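Local coordinates for Alr3699 protein (PDB 4XSO) that is of unknown function but has the two Rossmann-like domains of a GT-B glycosyltransferase, at residues Cys24-Ala29 against Thr48-His53; Lys196-Leu201 against Asn206-His211; Gln230-Val235 against Thr345-Thr350; Arg298-Ala303 against Val310-Ala315. All blocks are in the same frame, centred on the assembly; numbering follows the deposited sequence.

Contact 1 of 4, residues Cys24-Ala29 against Thr48-His53; sequences CLIDIA and TLLEQH
Ile26 reaches from helix 20-29 to helix 45-52 with two separate branches, one for Leu50 and one for His53. The tight part is its CD1, which lies only 3.3 Å from Leu50 CD2, closer than ordinary van der Waals contact. Ile26 CG1 stands opposite the carbonyl carbon (chi1 -60°), which leaves the CG2 methyl to meet the second partner. Ile26 CG2 sits squarely over one face of the imidazole, 3.9 Å from the centroid of the His53 ring and nearly on its normal, a CH-pi contact. The ring cannot turn freely beneath it, because His53 ND1 donates to Leu49 O, one helical turn back, at 2.8 Å, with the carbonyl oxygen close to the ring plane.

The packing is looser toward solvent: His53 and Leu49 are partly exposed, and Glu51 and Gln52 are exposed, Glu51 forming a salt bridge with Lys47. Inward, Leu25 and Leu50 both rest on Val38, with Phe11 under Leu25 and Val57 under Leu50. Two helices thus lie side by side on one face of a parallel sheet, linking strands 9-13, 36-40 and 57-59 in succession, as in the N-terminal Rossmann-like domain of GT-B proteins.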
# COMPACT_ATOMS: atom_id res chain seq x y z
N CYS A 24 20.35 15.36 -8.41
CA CYS A 24 21.10 15.01 -7.20
C CYS A 24 21.20 13.47 -7.06
O CYS A 24 22.24 12.95 -6.67
CB CYS A 24 20.49 15.65 -5.94
SG CYS A 24 21.43 15.43 -4.40
N LEU A 25 20.13 12.76 -7.42
CA LEU A 25 20.11 11.30 -7.34
C LEU A 25 21.14 10.67 -8.30
O LEU A 25 21.76 9.67 -7.95
CB LEU A 25 18.68 10.80 -7.60
CG LEU A 25 18.47 9.26 -7.51
CD1 LEU A 25 18.77 8.77 -6.12
CD2 LEU A 25 17.06 8.84 -7.92
N ILE A 26 21.42 11.30 -9.44
CA ILE A 26 22.52 10.80 -10.33
C ILE A 26 23.81 10.65 -9.52
O ILE A 26 24.48 9.59 -9.51
CB ILE A 26 22.80 11.75 -11.54
CG1 ILE A 26 21.56 11.92 -12.44
CG2 ILE A 26 23.99 11.27 -12.36
CD1 ILE A 26 20.87 10.64 -12.79
N ASP A 27 24.16 11.75 -8.85
CA ASP A 27 25.35 11.89 -8.03
C ASP A 27 25.35 10.98 -6.81
O ASP A 27 26.38 10.34 -6.46
CB ASP A 27 25.52 13.38 -7.59
CG ASP A 27 25.87 14.32 -8.79
OD1 ASP A 27 26.59 13.88 -9.72
OD2 ASP A 27 25.37 15.47 -8.83
N ILE A 28 24.18 10.85 -6.19
CA ILE A 28 24.09 9.94 -5.01
C ILE A 28 24.27 8.46 -5.42
O ILE A 28 24.98 7.73 -4.78
CB ILE A 28 22.74 10.14 -4.31
CG1 ILE A 28 22.62 11.52 -3.67
CG2 ILE A 28 22.53 9.11 -3.24
CD1 ILE A 28 21.17 11.95 -3.50
N ALA A 29 23.68 8.08 -6.56
CA ALA A 29 23.65 6.73 -7.06
C ALA A 29 24.93 6.21 -7.77
O ALA A 29 25.23 5.00 -7.73
CB ALA A 29 22.46 6.60 -7.97
N THR A 48 16.54 8.26 -19.48
CA THR A 48 17.64 8.35 -20.49
C THR A 48 18.95 8.84 -19.84
O THR A 48 20.04 8.19 -20.05
CB THR A 48 17.19 9.18 -21.76
OG1 THR A 48 15.94 8.67 -22.23
CG2 THR A 48 18.19 9.05 -22.89
N LEU A 49 18.86 9.88 -19.01
CA LEU A 49 20.07 10.40 -18.31
C LEU A 49 20.71 9.34 -17.38
O LEU A 49 21.95 9.27 -17.29
CB LEU A 49 19.82 11.64 -17.46
CG LEU A 49 19.33 12.96 -18.06
CD1 LEU A 49 19.06 13.97 -16.92
CD2 LEU A 49 20.37 13.54 -19.06
N LEU A 50 19.86 8.51 -16.73
CA LEU A 50 20.36 7.44 -15.88
C LEU A 50 21.09 6.41 -16.75
O LEU A 50 22.19 6.02 -16.44
CB LEU A 50 19.21 6.78 -15.11
CG LEU A 50 18.68 7.64 -13.94
CD1 LEU A 50 17.30 7.13 -13.52
CD2 LEU A 50 19.69 7.56 -12.80
N GLU A 51 20.51 6.04 -17.85
CA GLU A 51 21.16 5.12 -18.77
C GLU A 51 22.49 5.69 -19.30
O GLU A 51 23.55 5.02 -19.26
CB GLU A 51 20.21 4.80 -19.93
CG GLU A 51 19.04 3.88 -19.54
CD GLU A 51 17.93 3.87 -20.58
OE1 GLU A 51 17.94 4.73 -21.50
OE2 GLU A 51 17.01 3.07 -20.44
N GLN A 52 22.48 6.97 -19.66
CA GLN A 52 23.72 7.62 -20.10
C GLN A 52 24.81 7.54 -19.04
O GLN A 52 25.98 7.66 -19.35
CB GLN A 52 23.48 9.10 -20.43
CG GLN A 52 22.49 9.31 -21.62
CD GLN A 52 22.29 10.77 -21.99
OE1 GLN A 52 22.72 11.66 -21.25
NE2 GLN A 52 21.63 11.02 -23.13
N HIS A 53 24.42 7.42 -17.78
CA HIS A 53 25.39 7.34 -16.70
C HIS A 53 25.60 5.90 -16.22
O HIS A 53 26.20 5.72 -15.19
CB HIS A 53 24.95 8.25 -15.54
CG HIS A 53 25.21 9.71 -15.76
ND1 HIS A 53 24.26 10.57 -16.28
CD2 HIS A 53 26.31 10.46 -15.52
CE1 HIS A 53 24.76 11.80 -16.32
NE2 HIS A 53 26.01 11.75 -15.88

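Contact 2 of 4, residues Lys196-Leu201 against Asn206-His211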
# COMPACT_ATOMS: atom_id res chain seq x y z
N LYS A 196 36.90 34.84 -24.63
CA LYS A 196 36.29 34.49 -25.90
C LYS A 196 34.79 34.43 -25.87
O LYS A 196 34.07 34.84 -26.83
CB LYS A 196 36.85 33.15 -26.42
CG LYS A 196 38.24 33.32 -27.07
CD LYS A 196 38.33 34.61 -27.94
CE LYS A 196 39.40 34.58 -29.03
NZ LYS A 196 38.91 33.95 -30.30
N LEU A 197 34.30 33.80 -24.83
CA LEU A 197 32.88 33.65 -24.68
C LEU A 197 32.18 35.02 -24.54
O LEU A 197 31.14 35.23 -25.18
CB LEU A 197 32.57 32.70 -23.49
CG LEU A 197 31.09 32.41 -23.23
CD1 LEU A 197 30.39 31.80 -24.43
CD2 LEU A 197 30.97 31.45 -22.05
N ARG A 198 32.73 35.91 -23.70
CA ARG A 198 32.16 37.26 -23.61
C ARG A 198 32.16 37.97 -25.03
O ARG A 198 31.22 38.65 -25.39
CB ARG A 198 32.90 38.06 -22.55
CG ARG A 198 32.61 37.61 -21.14
CD ARG A 198 33.60 38.19 -20.16
NE ARG A 198 33.59 39.64 -20.15
CZ ARG A 198 32.78 40.41 -19.45
NH1 ARG A 198 31.85 39.89 -18.64
NH2 ARG A 198 32.91 41.72 -19.52
N GLN A 199 33.21 37.75 -25.80
CA GLN A 199 33.33 38.30 -27.14
C GLN A 199 32.25 37.80 -28.04
O GLN A 199 31.57 38.61 -28.64
CB GLN A 199 34.71 38.02 -27.78
CG GLN A 199 35.75 39.02 -27.34
CD GLN A 199 37.18 38.73 -27.84
OE1 GLN A 199 37.53 37.60 -28.22
NE2 GLN A 199 38.01 39.76 -27.82
N GLN A 200 32.05 36.48 -28.12
CA GLN A 200 31.05 35.90 -28.96
C GLN A 200 29.64 36.28 -28.53
O GLN A 200 28.72 36.31 -29.33
CB GLN A 200 31.21 34.40 -28.97
CG GLN A 200 32.51 33.98 -29.65
CD GLN A 200 32.58 32.50 -29.96
OE1 GLN A 200 31.67 31.74 -29.66
NE2 GLN A 200 33.66 32.08 -30.59
N LEU A 201 29.46 36.51 -27.24
CA LEU A 201 28.18 36.88 -26.73
C LEU A 201 27.97 38.34 -26.90
O LEU A 201 26.87 38.79 -26.69
CB LEU A 201 28.06 36.52 -25.25
CG LEU A 201 27.89 35.05 -25.00
CD1 LEU A 201 27.74 34.79 -23.52
CD2 LEU A 201 26.69 34.52 -25.78
N ASN A 206 30.69 45.00 -21.16
CA ASN A 206 29.60 45.16 -20.21
C ASN A 206 29.88 44.60 -18.78
O ASN A 206 30.78 43.75 -18.58
CB ASN A 206 28.37 44.42 -20.74
CG ASN A 206 27.87 44.98 -22.04
OD1 ASN A 206 27.65 44.24 -23.00
ND2 ASN A 206 27.63 46.26 -22.06
N PHE A 207 29.05 45.03 -17.83
CA PHE A 207 28.94 44.34 -16.53
C PHE A 207 27.77 43.39 -16.66
O PHE A 207 26.60 43.79 -16.76
CB PHE A 207 28.74 45.31 -15.37
CG PHE A 207 28.87 44.69 -14.02
CD1 PHE A 207 27.78 44.05 -13.43
CD2 PHE A 207 30.11 44.69 -13.35
CE1 PHE A 207 27.90 43.44 -12.21
CE2 PHE A 207 30.22 44.11 -12.09
CZ PHE A 207 29.11 43.49 -11.52
N VAL A 208 28.10 42.10 -16.68
CA VAL A 208 27.15 41.09 -17.00
C VAL A 208 26.60 40.38 -15.75
O VAL A 208 27.32 39.73 -15.00
CB VAL A 208 27.80 40.05 -17.94
CG1 VAL A 208 26.84 38.90 -18.22
CG2 VAL A 208 28.24 40.68 -19.25
N VAL A 209 25.31 40.48 -15.58
CA VAL A 209 24.60 39.75 -14.56
C VAL A 209 23.89 38.57 -15.18
O VAL A 209 23.02 38.73 -16.06
CB VAL A 209 23.53 40.61 -13.87
CG1 VAL A 209 22.89 39.82 -12.74
CG2 VAL A 209 24.13 41.88 -13.32
N GLY A 210 24.20 37.36 -14.70
CA GLY A 210 23.63 36.16 -15.29
C GLY A 210 22.56 35.59 -14.37
O GLY A 210 22.71 35.57 -13.13
N HIS A 211 21.49 35.09 -14.98
CA HIS A 211 20.44 34.44 -14.27
C HIS A 211 20.27 33.08 -14.92
O HIS A 211 20.06 33.01 -16.14
CB HIS A 211 19.17 35.29 -14.43
CG HIS A 211 18.06 34.92 -13.50
ND1 HIS A 211 17.31 33.78 -13.66
CD2 HIS A 211 17.60 35.53 -12.39
CE1 HIS A 211 16.42 33.70 -12.67
NE2 HIS A 211 16.60 34.74 -11.88
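Arg198, on helix 191-201, and Asn206, in the loop just ahead of strand 207-212, mark the nearest approach of the two backbones, with their CA atoms 9.0 Å apart. From the helix side, Arg198 makes the contact. Its CG is set beside the backbone N (chi1 -71°), the chain runs out extended through CD, and a bend at chi3 of 60° then turns the guanidinium toward the start of the strand.

Arg198 NH2 donates to Asn206 O over 3.1 Å, and the N-H points fairly straight at its acceptor (160°). The oxygen lies at the edge of the guanidinium, near its plane, and the nitrogen in turn lies in the carbonyl plane. Next to this bond, Arg198 NH1 rests 3.7 Å from Val208 CG2, while the two side chains slide past each other in opposite directions.

Further partners pin the same group. Arg198 NH1 forms a salt bridge with Asp284 OD2 and also donates to Ala282 O, and Arg198 NH2 donates a second time to Ala204 O. Asp284 OD2 also accepts from Val208 N, so one carboxylate oxygen ties both segments together, and its negative charge probably strengthens the hold on the guanidinium.

Leu197 packs against helix 276-282. Strand 207-212 is flanked by strands 235-240 and 285-287, and helix 191-201 precedes it in the chain. The arginine therefore fastens helix 191-201 to the entry of strand 207-212, a central strand in the second parallel sheet, whose 3-2-1-4-5-6 strand order is that of a Rossmann fold.

Contact 3 of 4, residues Gln230-Val235 against Thr345-Thr350; sequences QCPPQV and TCIEDT
Ile347 projects from the last turn of helix 336-348 into the bend of residues 232-235, where three side chains receive it from different directions. Pro232 meets it tip to tip, its CG lying 3.9 Å from Ile347 CD1. Val235 instead approaches at a slant, and here the packing is tight, with Val235 CG2 3.4 Å from Ile347 CD1. Gln234 also crosses the isoleucine at a slant but touches the other branch: its NE2 lies 4.1 Å from Ile347 CG2, a loose van der Waals contact of the amide nitrogen with the methyl, on the partly exposed side.

With chi1 at -69° and CD1 extended beyond CG1, the delta methyl of Ile347 reaches between proline and valine while CG2 remains nearer the helix for the glutamine. A type I turn from Pro232 to Val235, closed by Val235 N to Pro232 O at 3.0 Å, gathers the three receiving residues on one bend.

The bend ends the connection from helix 221-228 to strand 235-240. Ile347 and Cys346 also touch Phe207 of strand 207-212, and Cys231 and Pro232 touch Ile343 and Asn344 of helix 336-348. Just beyond, Asp349 caps the start of helix 350-368.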
# COMPACT_ATOMS: atom_id res chain seq x y z
N GLN A 230 17.36 50.11 -12.82
CA GLN A 230 17.98 50.99 -11.83
C GLN A 230 19.50 50.95 -11.82
O GLN A 230 20.08 51.45 -10.87
CB GLN A 230 17.46 50.61 -10.44
CG GLN A 230 15.97 50.90 -10.28
CD GLN A 230 15.76 52.39 -10.24
OE1 GLN A 230 15.60 53.04 -11.29
NE2 GLN A 230 15.89 52.97 -9.05
N CYS A 231 20.11 50.37 -12.86
CA CYS A 231 21.53 50.10 -12.95
C CYS A 231 22.14 50.92 -14.05
O CYS A 231 21.47 51.22 -15.02
CB CYS A 231 21.77 48.60 -13.26
SG CYS A 231 21.50 47.63 -11.79
N PRO A 232 23.44 51.25 -13.94
CA PRO A 232 23.99 51.97 -15.06
C PRO A 232 23.90 51.23 -16.38
O PRO A 232 23.66 49.99 -16.43
CB PRO A 232 25.46 52.25 -14.65
CG PRO A 232 25.67 51.64 -13.33
CD PRO A 232 24.34 51.21 -12.78
N PRO A 233 24.11 51.97 -17.47
CA PRO A 233 23.85 51.42 -18.81
C PRO A 233 24.81 50.31 -19.27
O PRO A 233 24.42 49.52 -20.09
CB PRO A 233 23.91 52.65 -19.72
CG PRO A 233 24.67 53.70 -18.94
CD PRO A 233 24.47 53.41 -17.49
N GLN A 234 26.02 50.24 -18.72
CA GLN A 234 26.90 49.15 -19.06
C GLN A 234 26.47 47.80 -18.42
O GLN A 234 27.01 46.74 -18.82
CB GLN A 234 28.37 49.48 -18.74
CG GLN A 234 28.80 49.37 -17.27
CD GLN A 234 28.42 50.61 -16.49
OE1 GLN A 234 27.57 51.38 -16.93
NE2 GLN A 234 29.06 50.80 -15.34
N VAL A 235 25.46 47.83 -17.53
CA VAL A 235 24.93 46.61 -16.95
C VAL A 235 23.97 45.94 -17.89
O VAL A 235 22.86 46.48 -18.19
CB VAL A 235 24.23 46.82 -15.57
CG1 VAL A 235 23.74 45.48 -15.01
CG2 VAL A 235 25.16 47.50 -14.58
N THR A 345 26.94 48.07 -5.93
CA THR A 345 28.04 47.86 -5.03
C THR A 345 29.12 47.06 -5.71
O THR A 345 30.30 47.36 -5.52
CB THR A 345 27.60 47.08 -3.81
OG1 THR A 345 26.75 47.93 -3.05
CG2 THR A 345 28.78 46.64 -2.98
N CYS A 346 28.71 46.06 -6.50
CA CYS A 346 29.68 45.21 -7.22
C CYS A 346 30.48 45.96 -8.31
O CYS A 346 31.63 45.63 -8.61
CB CYS A 346 28.98 43.98 -7.83
SG CYS A 346 28.53 42.77 -6.59
N ILE A 347 29.83 46.93 -8.94
CA ILE A 347 30.46 47.80 -9.97
C ILE A 347 31.50 48.73 -9.37
O ILE A 347 32.62 48.83 -9.85
CB ILE A 347 29.37 48.64 -10.68
CG1 ILE A 347 28.52 47.72 -11.52
CG2 ILE A 347 30.01 49.73 -11.52
CD1 ILE A 347 27.17 48.30 -11.94
N GLU A 348 31.12 49.39 -8.28
CA GLU A 348 31.90 50.40 -7.64
C GLU A 348 32.98 49.85 -6.75
O GLU A 348 33.98 50.52 -6.61
CB GLU A 348 31.01 51.30 -6.77
CG GLU A 348 29.87 51.98 -7.51
CD GLU A 348 28.88 52.68 -6.55
OE1 GLU A 348 29.33 53.33 -5.59
OE2 GLU A 348 27.65 52.57 -6.76
N ASP A 349 32.79 48.69 -6.08
CA ASP A 349 33.87 48.11 -5.28
C ASP A 349 34.43 46.80 -5.80
O ASP A 349 34.21 45.73 -5.27
CB ASP A 349 33.54 48.01 -3.81
CG ASP A 349 34.82 48.18 -2.90
OD1 ASP A 349 36.00 47.71 -3.21
OD2 ASP A 349 34.64 48.82 -1.83
N THR A 350 35.28 46.97 -6.77
CA THR A 350 35.89 45.92 -7.53
C THR A 350 36.74 44.98 -6.70
O THR A 350 36.64 43.80 -6.83
CB THR A 350 36.66 46.60 -8.66
OG1 THR A 350 35.67 47.29 -9.45
CG2 THR A 350 37.38 45.61 -9.55

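Contact 4 of 4, residues Arg298-Ala303 against Val310-Ala315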
# COMPACT_ATOMS: atom_id res chain seq x y z
N ARG A 298 20.92 25.04 -6.16
CA ARG A 298 22.13 24.47 -6.82
C ARG A 298 22.91 25.59 -7.51
O ARG A 298 24.13 25.71 -7.43
CB ARG A 298 21.76 23.33 -7.81
CG ARG A 298 21.21 22.07 -7.11
CD ARG A 298 20.74 20.97 -8.07
NE ARG A 298 21.81 20.46 -8.93
CZ ARG A 298 22.77 19.61 -8.55
NH1 ARG A 298 22.78 19.05 -7.34
NH2 ARG A 298 23.74 19.27 -9.41
N VAL A 299 22.19 26.51 -8.14
CA VAL A 299 22.82 27.59 -8.90
C VAL A 299 23.70 28.51 -8.06
O VAL A 299 24.72 29.05 -8.53
CB VAL A 299 21.73 28.46 -9.61
CG1 VAL A 299 22.29 29.75 -10.11
CG2 VAL A 299 21.16 27.64 -10.77
N ILE A 300 23.30 28.70 -6.83
CA ILE A 300 24.01 29.55 -5.92
C ILE A 300 25.35 28.82 -5.65
O ILE A 300 26.39 29.37 -5.79
CB ILE A 300 23.24 29.73 -4.62
CG1 ILE A 300 21.92 30.48 -4.89
CG2 ILE A 300 24.09 30.46 -3.59
CD1 ILE A 300 21.00 30.52 -3.65
N VAL A 301 25.30 27.58 -5.23
CA VAL A 301 26.57 26.81 -5.08
C VAL A 301 27.42 26.74 -6.33
O VAL A 301 28.62 26.87 -6.27
CB VAL A 301 26.31 25.39 -4.54
CG1 VAL A 301 27.64 24.60 -4.41
CG2 VAL A 301 25.64 25.49 -3.20
N GLU A 302 26.80 26.60 -7.49
CA GLU A 302 27.56 26.52 -8.73
C GLU A 302 28.31 27.80 -9.01
O GLU A 302 29.47 27.78 -9.36
CB GLU A 302 26.67 26.12 -9.90
CG GLU A 302 26.32 24.65 -9.72
CD GLU A 302 25.41 24.11 -10.78
OE1 GLU A 302 24.36 24.74 -11.03
OE2 GLU A 302 25.73 23.01 -11.29
N ALA A 303 27.64 28.91 -8.75
CA ALA A 303 28.22 30.22 -8.96
C ALA A 303 29.44 30.44 -8.06
O ALA A 303 30.48 30.96 -8.48
CB ALA A 303 27.15 31.26 -8.71
N VAL A 310 27.96 36.20 -6.06
CA VAL A 310 26.62 35.73 -6.19
C VAL A 310 25.69 36.52 -5.27
O VAL A 310 26.02 36.79 -4.10
CB VAL A 310 26.53 34.23 -5.93
CG1 VAL A 310 26.82 33.89 -4.46
CG2 VAL A 310 25.15 33.72 -6.30
N VAL A 311 24.52 36.85 -5.78
CA VAL A 311 23.50 37.52 -5.01
C VAL A 311 22.33 36.59 -5.05
O VAL A 311 22.02 36.07 -6.08
CB VAL A 311 23.11 38.95 -5.59
CG1 VAL A 311 22.73 38.94 -7.02
CG2 VAL A 311 21.96 39.56 -4.76
N ALA A 312 21.72 36.33 -3.90
CA ALA A 312 20.58 35.46 -3.79
C ALA A 312 19.44 36.04 -2.98
O ALA A 312 19.61 36.95 -2.18
CB ALA A 312 20.98 34.13 -3.15
N ALA A 313 18.29 35.42 -3.15
CA ALA A 313 17.11 35.87 -2.42
C ALA A 313 17.19 35.24 -1.04
O ALA A 313 17.53 34.06 -0.93
CB ALA A 313 15.83 35.47 -3.18
N LYS A 314 17.00 36.04 0.01
CA LYS A 314 17.11 35.61 1.39
C LYS A 314 15.87 34.84 1.87
O LYS A 314 14.98 35.40 2.55
CB LYS A 314 17.37 36.80 2.28
CG LYS A 314 17.83 36.44 3.66
CD LYS A 314 18.06 37.63 4.58
CE LYS A 314 18.13 37.16 6.04
NZ LYS A 314 19.30 37.72 6.77
N ALA A 315 15.83 33.56 1.49
CA ALA A 315 14.79 32.60 1.84
C ALA A 315 15.28 31.14 1.66
O ALA A 315 16.23 30.86 0.88
CB ALA A 315 13.55 32.84 0.99
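Ile300 and Ala303, one turn apart on helix 298-305, face Val310 and Ala312 of strand 310-313, the strand into which the helix soon leads. The axes run nearly antiparallel, at 164°, and come within 8.9 Å of each other, so the pairing is reversed along the sequence: the earlier helix residue meets the later strand residue.

At the start of the segment, Arg298 turns from the strand and leans on Asn180 and Phe182. The first real contact comes with Ile300. A chi1 of -65° places its longer branch on the backbone N side, and CD1 continues that branch in an extended chain, which delivers the end methyl to Ala312 CB at 3.6 Å. The other branch meets Val310, two residues earlier in the strand, more loosely, Ile300 CG2 lying 4.4 Å from Val310 CG2. Val301 points away from the strand and touches Phe182, Phe296 and Leu321. Glu302 likewise takes no part in the strand contact, and its OE2 is hydrogen-bonded to Tyr187 OH.

Ala303 closes the segment and points at the strand. Here the backbones come nearest, with the CA atoms of Ala303 and Val310 6.4 Å apart, and Ala303 CB touches Val310 CG2 at 4.0 Å. All four residues are buried and the contact is wholly apolar.

Around it, Ala303 also touches Val286 of strand 285-287, while Ile300 reaches Ala318 and Leu321 of helix 318-321. Helix 298-305 is the helix of the beta-alpha-beta unit 285-287, 298-305, 310-313, and strand 310-313 runs between strands 285-287 and 329-331.

Contact 1 belongs to the N-terminal domain, and contacts 2, 3 and 4 all belong to the C-terminal one. Contacts 2 and 3 adjoin, with centres 15 Å apart: Phe207 N lies 2.8 Å from Gln234 O, a probable hydrogen bond. Contact 4 sits farther along the same sheet as contact 2, its centre 19 Å from those of both contacts 2 and 3. It is also the one that meets contact 1 across the two domains, where Asp27 OD2 and Arg298 NH2 approach to 4.2 Å, packing rather than a bond. Contacts 1 and 3 lie on opposite sides of the chain's centre, 40 Å apart between centres.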